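Local coordinates for protein endo-1,4-beta-xylanase (Bacteroides thetaiotaomicron VPI-5482, PDB 3KST) that probably hydrolyses O-glycosidic bonds in xylan as a calcium-binding, five-bladed beta-propeller glycosidase of family 43, at residues Gln239-Thr244 / Gly297-Pro302. Numbering follows the deposited sequence. Where two conformers were deposited one is given.
Sequences QGDAAT and GTVIKP
Val299 puts its CG2 methyl against the carboxylate of Asp241, with CG2 3.3 Å from OD2 and 3.5 Å from CG, the two side chains running alongside each other and pointing opposite ways. That methyl stands anti to its own carbonyl carbon, beside the backbone N. Thr244 crosses Val299 at about a right angle and brings OG1 to 3.8 Å from Val299 CB. Its other branch, CG2, meets Lys301 tip to tip: Lys301 CE comes within 3.4 Å of Thr244 CG2, near the end of a side chain extended beyond CG. Together these touches lay the surface loop between strands 230-231 and 250-256 beside residues 299-301 of strand 293-305, in what the GH43 family makes a five-bladed beta-propeller, well away from the calcium and the predicted catalytic residues. Behind the first shell, Asp241 OD2 takes two bonds from Thr244: OG1 at 2.9 Å, nearly in line with the C-O bond, and the backbone N at 3.2 Å from above the carboxylate plane, an Asx motif that holds the turn through Ala242 and Ala243. Lys283, on strand 279-287, forms a salt bridge with Asp241 OD1 and also donates to Gly297 O, linking both segments. An alanine at Asp241 would probably leave Thr244 N and OG1 without their shared acceptor, and Lys283 without its carboxylate mate. Tyr281, from the same strand as Lys283, packs on Val299 and Lys301.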
# COMPACT_ATOMS: atom_id res chain seq x y z
N GLN A 239 -4.11 -7.83 13.57
CA GLN A 239 -4.78 -9.03 13.07
C GLN A 239 -6.19 -9.04 13.69
O GLN A 239 -6.50 -9.78 14.64
CB GLN A 239 -3.94 -10.28 13.38
CG GLN A 239 -4.49 -11.59 12.81
CD GLN A 239 -3.60 -12.78 13.10
OE1 GLN A 239 -3.27 -13.05 14.24
NE2 GLN A 239 -3.22 -13.53 12.06
N GLY A 240 -7.02 -8.13 13.18
CA GLY A 240 -8.39 -7.91 13.62
C GLY A 240 -8.38 -6.87 14.73
O GLY A 240 -7.55 -6.98 15.65
N ASP A 241 -9.30 -5.89 14.66
CA ASP A 241 -9.46 -4.84 15.69
C ASP A 241 -10.53 -5.32 16.66
O ASP A 241 -11.66 -5.58 16.25
CB ASP A 241 -9.91 -3.52 15.10
CG ASP A 241 -10.04 -2.42 16.15
OD1 ASP A 241 -9.01 -2.10 16.77
OD2 ASP A 241 -11.16 -1.91 16.34
N ALA A 242 -10.16 -5.38 17.94
CA ALA A 242 -11.03 -5.93 18.98
C ALA A 242 -12.29 -5.10 19.23
O ALA A 242 -13.40 -5.66 19.26
CB ALA A 242 -10.22 -6.14 20.29
N ALA A 243 -12.13 -3.79 19.39
CA ALA A 243 -13.28 -2.91 19.69
C ALA A 243 -14.40 -2.91 18.62
O ALA A 243 -15.60 -3.03 18.94
CB ALA A 243 -12.80 -1.49 20.01
N THR A 244 -14.00 -2.86 17.35
CA THR A 244 -14.92 -2.80 16.21
C THR A 244 -15.31 -4.21 15.70
O THR A 244 -16.34 -4.39 15.04
CB THR A 244 -14.29 -1.96 15.06
OG1 THR A 244 -13.72 -0.75 15.58
CG2 THR A 244 -15.32 -1.62 14.01
N GLY A 297 -4.93 2.32 18.78
CA GLY A 297 -5.93 3.37 18.90
C GLY A 297 -7.30 3.02 18.37
O GLY A 297 -7.51 2.01 17.68
N THR A 298 -8.25 3.87 18.72
CA THR A 298 -9.63 3.72 18.30
C THR A 298 -9.66 3.89 16.78
O THR A 298 -9.07 4.83 16.25
CB THR A 298 -10.55 4.78 18.94
OG1 THR A 298 -10.34 4.81 20.37
CG2 THR A 298 -12.04 4.49 18.63
N VAL A 299 -10.29 2.94 16.10
CA VAL A 299 -10.49 2.99 14.64
C VAL A 299 -11.33 4.19 14.15
O VAL A 299 -12.43 4.43 14.65
CB VAL A 299 -11.17 1.66 14.15
CG1 VAL A 299 -11.74 1.80 12.76
CG2 VAL A 299 -10.20 0.45 14.22
N ILE A 300 -10.78 4.96 13.20
CA ILE A 300 -11.56 5.99 12.48
C ILE A 300 -12.30 5.23 11.39
O ILE A 300 -11.65 4.56 10.56
CB ILE A 300 -10.69 7.07 11.81
CG1 ILE A 300 -9.84 7.85 12.83
CG2 ILE A 300 -11.57 8.02 10.95
CD1 ILE A 300 -8.89 8.85 12.19
N LYS A 301 -13.63 5.35 11.37
CA LYS A 301 -14.50 4.70 10.39
C LYS A 301 -14.81 5.77 9.37
O LYS A 301 -15.73 6.57 9.60
CB LYS A 301 -15.79 4.22 11.04
CG LYS A 301 -15.62 3.03 11.96
CD LYS A 301 -16.98 2.51 12.41
CE LYS A 301 -16.83 1.29 13.28
NZ LYS A 301 -18.13 0.92 13.89
N PRO A 302 -14.04 5.84 8.26
CA PRO A 302 -14.31 6.91 7.30
C PRO A 302 -15.62 6.73 6.51
O PRO A 302 -16.17 5.63 6.42
CB PRO A 302 -13.07 6.86 6.39
CG PRO A 302 -12.78 5.42 6.31
CD PRO A 302 -13.04 4.89 7.72